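Local atomic coordinates of putative pyrroline carboxylate reductase (Streptococcus pyogenes, PDB entry 2AHR), a protein that probably catalyses the last step of proline biosynthesis, the NAD(P)H-dependent reduction of 1-pyrroline-5-carboxylate to L-proline. Residues 82-95 against 102-114. Residues are numbered along the deposited sequence; the frame is centred on the assembly and turned at random.
Sequences FKQPIISMAAGISL and VGQDLPLLRIMPN. With NA (sodium ion), chain R; NAP (NADP nicotinamide-adenine-dinucleotide phosphate), chain S.
A beta-alpha-beta unit of the Rossmann domain joins I86-S88 to the parallel strand 108-112 through helix 95-102, and the carboxyl ends of both strands border the nicotinamide half of the NADP site. I86 O takes the amide of L109 and S88 O that of I111, each at 2.9 Å; S88 N returns a bond to L109 O. On the face carrying I86, S88 and R110, CD1 of I86 meets V102 CG1 tip to tip at 3.5 Å, while L108 lies alongside I86, pointing the same way. On the opposite face, I87 CG2 packs on I111 CG1.

The side chain of R110, bent at chi3 (77°), passes L95 CD2 and reaches across to the turn that follows strand 86-88. I93 O stands 3.0 Å above one face of its guanidinium, offset toward the rim and too poorly angled to NE or NH1 for a hydrogen bond. Two waters sit at the guanidinium edge: one accepts from R110 NE at 3.0 Å and lies within hydrogen-bonding distance of A90 O and I111 O; the other accepts from G92 N and, weakly, from R110 NH2. NH1 forms a salt bridge with E155.

The same turn offers A91 N to the ribose O2D of NADP in a nearly straight bond of 3.0 Å, and SE of M112, here selenomethionine, lies 3.6 Å from nicotinamide C5N. G92 O binds the sodium ion with two waters and the backbone oxygens of A256, K257 and L259. R110, its charge probably balanced by E155, and its waters thus link strand 108-112 to the turn that contacts both ribose and sodium.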
ATOM      1  N   PHE E  82      15.398 -18.960  48.766  1.00 53.94           N
ATOM      2  CA  PHE E  82      14.467 -17.948  49.278  1.00 52.72           C
ATOM      3  C   PHE E  82      13.726 -18.425  50.530  1.00 52.48           C
ATOM      4  O   PHE E  82      13.508 -19.619  50.709  1.00 52.73           O
ATOM      5  CB  PHE E  82      13.524 -17.444  48.168  1.00 51.78           C
ATOM      6  CG  PHE E  82      14.208 -16.547  47.161  1.00 50.18           C
ATOM      7  CD1 PHE E  82      14.783 -17.078  46.006  1.00 48.99           C
ATOM      8  CD2 PHE E  82      14.299 -15.166  47.378  1.00 49.15           C
ATOM      9  CE1 PHE E  82      15.433 -16.253  45.075  1.00 47.85           C
ATOM     10  CE2 PHE E  82      14.945 -14.331  46.454  1.00 47.04           C
ATOM     11  CZ  PHE E  82      15.517 -14.883  45.303  1.00 47.71           C
ATOM     12  N   LYS E  83      13.357 -17.479  51.393  1.00 51.95           N
ATOM     13  CA  LYS E  83      12.927 -17.771  52.757  1.00 51.69           C
ATOM     14  C   LYS E  83      11.731 -16.911  53.184  1.00 51.32           C
ATOM     15  O   LYS E  83      11.269 -16.981  54.335  1.00 51.27           O
ATOM     16  CB  LYS E  83      14.101 -17.512  53.708  1.00 52.31           C
ATOM     17  CG  LYS E  83      15.376 -18.316  53.391  1.00 53.88           C
ATOM     18  CD  LYS E  83      16.640 -17.555  53.823  1.00 56.83           C
ATOM     19  CE  LYS E  83      17.785 -18.503  54.238  1.00 58.71           C
ATOM     20  NZ  LYS E  83      18.274 -19.437  53.157  1.00 58.73           N
ATOM     21  N   GLN E  84      11.240 -16.093  52.252  1.00 50.30           N
ATOM     22  CA  GLN E  84      10.165 -15.134  52.520  1.00 49.04           C
ATOM     23  C   GLN E  84       9.312 -14.943  51.272  1.00 47.90           C
ATOM     24  O   GLN E  84       9.718 -15.376  50.190  1.00 47.87           O
ATOM     25  CB  GLN E  84      10.754 -13.787  52.927  1.00 49.05           C
ATOM     26  CG  GLN E  84      11.631 -13.170  51.866  1.00 49.13           C
ATOM     27  CD  GLN E  84      12.990 -13.820  51.811  1.00 50.00           C
ATOM     28  OE1 GLN E  84      13.290 -14.582  50.888  1.00 50.33           O
ATOM     29  NE2 GLN E  84      13.823 -13.531  52.808  1.00 50.12           N
ATOM     30  N   PRO E  85       8.139 -14.277  51.408  1.00 46.79           N
ATOM     31  CA  PRO E  85       7.340 -13.983  50.212  1.00 45.82           C
ATOM     32  C   PRO E  85       8.126 -13.118  49.213  1.00 44.94           C
ATOM     33  O   PRO E  85       9.003 -12.345  49.606  1.00 44.41           O
ATOM     34  CB  PRO E  85       6.135 -13.214  50.774  1.00 46.08           C
ATOM     35  CG  PRO E  85       6.052 -13.634  52.210  1.00 46.17           C
ATOM     36  CD  PRO E  85       7.486 -13.770  52.633  1.00 46.27           C
ATOM     37  N   ILE E  86       7.837 -13.283  47.927  1.00 43.77           N
ATOM     38  CA  ILE E  86       8.536 -12.552  46.879  1.00 42.50           C
ATOM     39  C   ILE E  86       7.528 -11.839  45.976  1.00 41.89           C
ATOM     40  O   ILE E  86       6.472 -12.393  45.645  1.00 41.22           O
ATOM     41  CB  ILE E  86       9.421 -13.505  46.031  1.00 42.66           C
ATOM     42  CG1 ILE E  86      10.447 -14.226  46.913  1.00 43.17           C
ATOM     43  CG2 ILE E  86      10.139 -12.766  44.906  1.00 41.42           C
ATOM     44  CD1 ILE E  86      10.897 -15.568  46.332  1.00 43.36           C
ATOM     45  N   ILE E  87       7.871 -10.607  45.590  1.00 41.22           N
ATOM     46  CA  ILE E  87       7.117  -9.844  44.603  1.00 39.76           C
ATOM     47  C   ILE E  87       7.934  -9.719  43.329  1.00 39.01           C
ATOM     48  O   ILE E  87       9.065  -9.214  43.348  1.00 38.55           O
ATOM     49  CB  ILE E  87       6.762  -8.420  45.111  1.00 40.30           C
ATOM     50  CG1 ILE E  87       5.970  -8.476  46.428  1.00 40.38           C
ATOM     51  CG2 ILE E  87       5.996  -7.625  44.036  1.00 38.61           C
ATOM     52  CD1 ILE E  87       6.035  -7.164  47.239  1.00 41.62           C
ATOM     53  N   SER E  88       7.351 -10.178  42.225  1.00 37.75           N
ATOM     54  CA  SER E  88       7.928  -9.977  40.898  1.00 37.26           C
ATOM     55  C   SER E  88       7.236  -8.831  40.186  1.00 37.06           C
ATOM     56  O   SER E  88       5.990  -8.735  40.185  1.00 37.43           O
ATOM     57  CB  SER E  88       7.823 -11.261  40.059  1.00 37.40           C
ATOM     58  OG  SER E  88       8.182 -11.052  38.695  1.00 36.41           O
HETATM   59  N   MSE E  89       8.030  -7.961  39.570  1.00 37.21           N
HETATM   60  CA  MSE E  89       7.459  -6.882  38.732  1.00 37.78           C
HETATM   61  C   MSE E  89       7.584  -7.167  37.216  1.00 37.83           C
HETATM   62  O   MSE E  89       7.202  -6.344  36.377  1.00 37.67           O
HETATM   63  CB  MSE E  89       8.033  -5.513  39.118  1.00 37.21           C
HETATM   64  CG  MSE E  89       9.412  -5.163  38.552  1.00 38.36           C
HETATM   65 SE   MSE E  89      10.059  -3.523  39.090  1.00 39.78          SE
HETATM   66  CE  MSE E  89       9.917  -3.732  40.861  1.00 36.96           C
ATOM     67  N   ALA E  90       8.085  -8.356  36.885  1.00 37.80           N
ATOM     68  CA  ALA E  90       8.484  -8.686  35.533  1.00 38.25           C
ATOM     69  C   ALA E  90       7.294  -9.008  34.644  1.00 38.82           C
ATOM     70  O   ALA E  90       6.380  -9.720  35.054  1.00 38.93           O
ATOM     71  CB  ALA E  90       9.450  -9.855  35.542  1.00 38.42           C
ATOM     72  N   ALA E  91       7.327  -8.458  33.432  1.00 39.01           N
ATOM     73  CA  ALA E  91       6.381  -8.783  32.377  1.00 39.48           C
ATOM     74  C   ALA E  91       6.584 -10.212  31.904  1.00 39.68           C
ATOM     75  O   ALA E  91       7.719 -10.695  31.804  1.00 39.63           O
ATOM     76  CB  ALA E  91       6.566  -7.816  31.188  1.00 39.10           C
ATOM     77  N   GLY E  92       5.479 -10.880  31.599  1.00 39.82           N
ATOM     78  CA  GLY E  92       5.534 -12.162  30.917  1.00 40.38           C
ATOM     79  C   GLY E  92       5.892 -13.423  31.694  1.00 41.00           C
ATOM     80  O   GLY E  92       5.954 -14.503  31.104  1.00 41.20           O
ATOM     81  N   ILE E  93       6.133 -13.315  33.000  1.00 41.64           N
ATOM     82  CA  ILE E  93       6.501 -14.489  33.807  1.00 41.59           C
ATOM     83  C   ILE E  93       5.402 -14.766  34.827  1.00 41.30           C
ATOM     84  O   ILE E  93       5.183 -13.969  35.754  1.00 40.68           O
ATOM     85  CB  ILE E  93       7.870 -14.287  34.511  1.00 42.35           C
ATOM     86  CG1 ILE E  93       8.942 -14.000  33.453  1.00 43.70           C
ATOM     87  CG2 ILE E  93       8.222 -15.504  35.422  1.00 42.63           C
ATOM     88  CD1 ILE E  93      10.333 -14.473  33.800  1.00 46.07           C
ATOM     89  N   SER E  94       4.712 -15.886  34.645  1.00 40.53           N
ATOM     90  CA  SER E  94       3.648 -16.279  35.543  1.00 41.37           C
ATOM     91  C   SER E  94       4.169 -16.659  36.927  1.00 41.00           C
ATOM     92  O   SER E  94       5.345 -16.981  37.108  1.00 40.36           O
ATOM     93  CB  SER E  94       2.877 -17.460  34.970  1.00 41.56           C
ATOM     94  OG  SER E  94       3.676 -18.635  35.073  1.00 45.38           O
ATOM     95  N   LEU E  95       3.257 -16.625  37.891  1.00 41.30           N
ATOM     96  CA  LEU E  95       3.501 -17.067  39.250  1.00 41.69           C
ATOM     97  C   LEU E  95       3.874 -18.552  39.276  1.00 42.50           C
ATOM     98  O   LEU E  95       4.653 -18.985  40.128  1.00 42.85           O
ATOM     99  CB  LEU E  95       2.255 -16.794  40.112  1.00 41.52           C
ATOM    100  CG  LEU E  95       1.949 -15.318  40.448  1.00 40.57           C
ATOM    101  CD1 LEU E  95       0.515 -15.143  40.895  1.00 41.52           C
ATOM    102  CD2 LEU E  95       2.878 -14.794  41.505  1.00 39.49           C
ATOM    103  N   VAL E 102      12.069 -20.808  42.159  1.00 50.63           N
ATOM    104  CA  VAL E 102      12.195 -20.189  43.483  1.00 50.75           C
ATOM    105  C   VAL E 102      11.613 -21.031  44.648  1.00 51.24           C
ATOM    106  O   VAL E 102      12.027 -20.875  45.799  1.00 51.61           O
ATOM    107  CB  VAL E 102      11.572 -18.755  43.412  1.00 50.71           C
ATOM    108  CG1 VAL E 102      10.469 -18.526  44.438  1.00 49.89           C
ATOM    109  CG2 VAL E 102      12.645 -17.688  43.418  1.00 49.94           C
ATOM    110  N   GLY E 103      10.665 -21.918  44.358  1.00 51.38           N
ATOM    111  CA  GLY E 103      10.118 -22.787  45.401  1.00 51.74           C
ATOM    112  C   GLY E 103       8.607 -22.834  45.472  1.00 51.96           C
ATOM    113  O   GLY E 103       7.925 -21.816  45.258  1.00 52.12           O
ATOM    114  N   GLN E 104       8.088 -24.019  45.793  1.00 51.44           N
ATOM    115  CA  GLN E 104       6.653 -24.290  45.807  1.00 50.96           C
ATOM    116  C   GLN E 104       6.022 -24.009  47.159  1.00 50.79           C
ATOM    117  O   GLN E 104       4.805 -24.178  47.338  1.00 50.63           O
ATOM    118  CB  GLN E 104       6.402 -25.749  45.432  1.00 51.38           C
ATOM    119  CG  GLN E 104       6.943 -26.149  44.051  1.00 51.95           C
ATOM    120  CD  GLN E 104       6.127 -25.559  42.907  1.00 52.25           C
ATOM    121  OE1 GLN E 104       4.974 -25.163  43.094  1.00 52.21           O
ATOM    122  NE2 GLN E 104       6.718 -25.514  41.716  1.00 51.87           N
ATOM    123  N   ASP E 105       6.856 -23.596  48.109  1.00 50.43           N
ATOM    124  CA  ASP E 105       6.404 -23.310  49.472  1.00 50.71           C
ATOM    125  C   ASP E 105       6.387 -21.814  49.812  1.00 49.92           C
ATOM    126  O   ASP E 105       6.200 -21.445  50.967  1.00 50.57           O
ATOM    127  CB  ASP E 105       7.240 -24.096  50.499  1.00 51.07           C
ATOM    128  CG  ASP E 105       8.736 -23.804  50.402  1.00 53.22           C
ATOM    129  OD1 ASP E 105       9.215 -23.358  49.330  1.00 54.30           O
ATOM    130  OD2 ASP E 105       9.440 -24.025  51.411  1.00 55.76           O
ATOM    131  N   LEU E 106       6.549 -20.955  48.808  1.00 48.82           N
ATOM    132  CA  LEU E 106       6.572 -19.507  49.036  1.00 47.64           C
ATOM    133  C   LEU E 106       5.299 -18.790  48.567  1.00 46.70           C
ATOM    134  O   LEU E 106       4.797 -19.060  47.470  1.00 46.78           O
ATOM    135  CB  LEU E 106       7.815 -18.880  48.402  1.00 47.20           C
ATOM    136  CG  LEU E 106       9.128 -19.449  48.951  1.00 48.24           C
ATOM    137  CD1 LEU E 106      10.313 -19.014  48.105  1.00 47.60           C
ATOM    138  CD2 LEU E 106       9.337 -19.081  50.430  1.00 48.34           C
ATOM    139  N   PRO E 107       4.760 -17.889  49.409  1.00 45.55           N
ATOM    140  CA  PRO E 107       3.741 -16.976  48.895  1.00 44.54           C
ATOM    141  C   PRO E 107       4.400 -16.071  47.854  1.00 43.45           C
ATOM    142  O   PRO E 107       5.442 -15.487  48.122  1.00 42.93           O
ATOM    143  CB  PRO E 107       3.320 -16.173  50.140  1.00 44.69           C
ATOM    144  CG  PRO E 107       3.762 -17.049  51.330  1.00 44.90           C
ATOM    145  CD  PRO E 107       5.038 -17.666  50.842  1.00 45.10           C
ATOM    146  N   LEU E 108       3.819 -15.997  46.661  1.00 42.26           N
ATOM    147  CA  LEU E 108       4.396 -15.191  45.583  1.00 41.09           C
ATOM    148  C   LEU E 108       3.367 -14.230  45.021  1.00 40.22           C
ATOM    149  O   LEU E 108       2.176 -14.580  44.845  1.00 39.72           O
ATOM    150  CB  LEU E 108       4.970 -16.064  44.457  1.00 40.86           C
ATOM    151  CG  LEU E 108       5.999 -17.160  44.795  1.00 40.30           C
ATOM    152  CD1 LEU E 108       6.082 -18.157  43.663  1.00 39.41           C
ATOM    153  CD2 LEU E 108       7.382 -16.585  45.130  1.00 39.86           C
ATOM    154  N   LEU E 109       3.835 -13.019  44.746  1.00 38.75           N
ATOM    155  CA  LEU E 109       2.974 -11.972  44.207  1.00 37.53           C
ATOM    156  C   LEU E 109       3.543 -11.374  42.948  1.00 37.02           C
ATOM    157  O   LEU E 109       4.765 -11.285  42.783  1.00 36.66           O
ATOM    158  CB  LEU E 109       2.726 -10.864  45.239  1.00 37.45           C
ATOM    159  CG  LEU E 109       2.025 -11.321  46.518  1.00 36.65           C
ATOM    160  CD1 LEU E 109       3.052 -11.510  47.633  1.00 37.01           C
ATOM    161  CD2 LEU E 109       0.927 -10.358  46.922  1.00 35.70           C
ATOM    162  N   ARG E 110       2.641 -10.972  42.056  1.00 35.95           N
ATOM    163  CA  ARG E 110       3.020 -10.199  40.885  1.00 35.36           C
ATOM    164  C   ARG E 110       2.426  -8.792  40.910  1.00 34.82           C
ATOM    165  O   ARG E 110       1.239  -8.613  41.217  1.00 34.60           O
ATOM    166  CB  ARG E 110       2.567 -10.898  39.587  1.00 35.36           C
ATOM    167  CG  ARG E 110       3.446 -12.028  39.117  1.00 35.57           C
ATOM    168  CD  ARG E 110       2.925 -12.568  37.776  1.00 36.82           C
ATOM    169  NE  ARG E 110       3.276 -11.711  36.638  1.00 36.77           N
ATOM    170  CZ  ARG E 110       2.834 -11.906  35.395  1.00 38.13           C
ATOM    171  NH1 ARG E 110       2.012 -12.917  35.119  1.00 36.20           N
ATOM    172  NH2 ARG E 110       3.222 -11.092  34.425  1.00 38.94           N
ATOM    173  N   ILE E 111       3.261  -7.816  40.556  1.00 33.85           N
ATOM    174  CA  ILE E 111       2.813  -6.461  40.272  1.00 33.73           C
ATOM    175  C   ILE E 111       3.162  -6.029  38.834  1.00 33.85           C
ATOM    176  O   ILE E 111       4.142  -6.522  38.217  1.00 33.91           O
ATOM    177  CB  ILE E 111       3.364  -5.422  41.300  1.00 34.02           C
ATOM    178  CG1 ILE E 111       4.894  -5.337  41.230  1.00 32.90           C
ATOM    179  CG2 ILE E 111       2.844  -5.728  42.719  1.00 32.97           C
ATOM    180  CD1 ILE E 111       5.513  -4.160  42.067  1.00 33.00           C
HETATM  181  N   MSE E 112       2.335  -5.143  38.284  1.00 33.16           N
HETATM  182  CA  MSE E 112       2.639  -4.518  37.000  1.00 32.84           C
HETATM  183  C   MSE E 112       2.503  -3.021  37.161  1.00 32.59           C
HETATM  184  O   MSE E 112       1.408  -2.495  37.042  1.00 32.14           O
HETATM  185  CB  MSE E 112       1.761  -5.048  35.850  1.00 32.64           C
HETATM  186  CG  MSE E 112       2.170  -4.530  34.425  1.00 31.82           C
HETATM  187 SE   MSE E 112       3.977  -4.359  34.121  1.00 25.50          SE
HETATM  188  CE  MSE E 112       4.368  -6.089  34.243  1.00 25.75           C
ATOM    189  N   PRO E 113       3.624  -2.349  37.491  1.00 32.22           N
ATOM    190  CA  PRO E 113       3.733  -0.903  37.670  1.00 32.28           C
ATOM    191  C   PRO E 113       4.101  -0.170  36.380  1.00 32.44           C
ATOM    192  O   PRO E 113       4.322  -0.805  35.340  1.00 32.16           O
ATOM    193  CB  PRO E 113       4.865  -0.771  38.705  1.00 31.99           C
ATOM    194  CG  PRO E 113       5.796  -1.940  38.366  1.00 32.51           C
ATOM    195  CD  PRO E 113       4.898  -3.040  37.778  1.00 32.69           C
ATOM    196  N   ASN E 114       4.162   1.158  36.444  1.00 32.39           N
ATOM    197  CA  ASN E 114       4.668   1.939  35.324  1.00 32.43           C
ATOM    198  C   ASN E 114       5.577   3.077  35.804  1.00 33.31           C
ATOM    199  O   ASN E 114       5.753   3.271  37.014  1.00 33.00           O
ATOM    200  CB  ASN E 114       3.537   2.400  34.385  1.00 32.08           C
ATOM    201  CG  ASN E 114       2.583   3.393  35.039  1.00 33.15           C
ATOM    202  OD1 ASN E 114       2.984   4.206  35.882  1.00 34.20           O
ATOM    203  ND2 ASN E 114       1.323   3.340  34.644  1.00 30.38           N
TER
HETATM  204 NA    NA R1261       4.994 -15.016  28.928  1.00 40.46          NA
HETATM  205  PA  NAP S1504      16.622  -2.144  33.299  1.00 71.82           P
HETATM  206  O1A NAP S1504      17.490  -2.680  32.215  1.00 70.64           O
HETATM  207  O2A NAP S1504      16.604  -0.653  33.261  1.00 71.30           O
HETATM  208  O5B NAP S1504      17.058  -2.671  34.765  1.00 71.91           O
HETATM  209  C5B NAP S1504      17.524  -3.982  34.994  1.00 74.73           C
HETATM  210  C4B NAP S1504      18.610  -3.904  36.064  1.00 76.90           C
HETATM  211  O4B NAP S1504      18.942  -5.184  36.575  1.00 77.46           O
HETATM  212  C3B NAP S1504      19.888  -3.275  35.513  1.00 77.49           C
HETATM  213  O3B NAP S1504      20.169  -2.116  36.268  1.00 77.05           O
HETATM  214  C2B NAP S1504      20.968  -4.334  35.677  1.00 78.55           C
HETATM  215  O2B NAP S1504      22.196  -3.854  36.198  1.00 80.39           O
HETATM  216  C1B NAP S1504      20.353  -5.249  36.727  1.00 78.30           C
HETATM  217  N9A NAP S1504      20.931  -6.614  36.663  1.00 78.43           N
HETATM  218  C8A NAP S1504      21.461  -7.256  35.566  1.00 78.32           C
HETATM  219  N7A NAP S1504      21.896  -8.480  35.954  1.00 78.70           N
HETATM  220  C5A NAP S1504      21.660  -8.629  37.283  1.00 78.29           C
HETATM  221  C6A NAP S1504      21.923  -9.670  38.175  1.00 78.02           C
HETATM  222  N6A NAP S1504      22.952 -10.473  37.915  1.00 78.66           N
HETATM  223  N1A NAP S1504      21.555  -9.520  39.498  1.00 77.76           N
HETATM  224  C2A NAP S1504      20.961  -8.350  39.938  1.00 77.27           C
HETATM  225  N3A NAP S1504      20.719  -7.322  39.049  1.00 76.85           N
HETATM  226  C4A NAP S1504      21.060  -7.458  37.741  1.00 77.94           C
HETATM  227  O3  NAP S1504      15.139  -2.788  33.170  1.00 69.77           O
HETATM  228  PN  NAP S1504      13.790  -2.082  33.727  1.00 68.69           P
HETATM  229  O1N NAP S1504      13.228  -1.274  32.607  1.00 69.47           O
HETATM  230  O2N NAP S1504      14.016  -1.430  35.045  1.00 67.83           O
HETATM  231  O5D NAP S1504      12.837  -3.370  33.938  1.00 66.01           O
HETATM  232  C5D NAP S1504      12.954  -4.198  35.073  1.00 62.62           C
HETATM  233  C4D NAP S1504      11.669  -5.001  35.268  1.00 60.42           C
HETATM  234  O4D NAP S1504      10.541  -4.155  35.388  1.00 58.44           O
HETATM  235  C3D NAP S1504      11.405  -5.928  34.086  1.00 59.85           C
HETATM  236  O3D NAP S1504      11.129  -7.206  34.607  1.00 60.11           O
HETATM  237  C2D NAP S1504      10.189  -5.364  33.362  1.00 58.23           C
HETATM  238  O2D NAP S1504       9.392  -6.420  32.838  1.00 55.05           O
HETATM  239  C1D NAP S1504       9.513  -4.529  34.471  1.00 57.31           C
HETATM  240  N1N NAP S1504       8.804  -3.295  34.042  1.00 55.30           N
HETATM  241  C2N NAP S1504       9.480  -2.242  33.456  1.00 53.27           C
HETATM  242  C3N NAP S1504       8.794  -1.080  33.092  1.00 51.06           C
HETATM  243  C7N NAP S1504       9.522   0.124  32.569  1.00 49.66           C
HETATM  244  O7N NAP S1504       8.747   1.269  32.300  1.00 49.98           O
HETATM  245  N7N NAP S1504      10.848   0.096  32.382  1.00 47.53           N
HETATM  246  C4N NAP S1504       7.417  -0.986  33.329  1.00 51.37           C
HETATM  247  C5N NAP S1504       6.741  -2.040  33.927  1.00 50.58           C
HETATM  248  C6N NAP S1504       7.453  -3.188  34.280  1.00 54.38           C
HETATM  249  P2B NAP S1504      23.287  -3.013  35.347  1.00 81.61           P
HETATM  250  O1X NAP S1504      24.543  -2.898  36.193  1.00 81.45           O
HETATM  251  O2X NAP S1504      23.615  -3.759  34.074  1.00 81.93           O
HETATM  252  O3X NAP S1504      22.753  -1.629  35.017  1.00 80.71           O
HETATM  253  O   HOH W   1      14.883 -20.771  46.341  1.00 57.36           O
HETATM  254  O   HOH W   2       4.535  -8.964  36.840  1.00 44.78           O
HETATM  255  O   HOH W   3       2.898  -9.668  31.836  1.00 36.04           O
HETATM  256  O   HOH W   4       2.699 -14.807  29.530  1.00 38.19           O
HETATM  257  O   HOH W   5       4.029 -17.206  29.317  1.00 38.95           O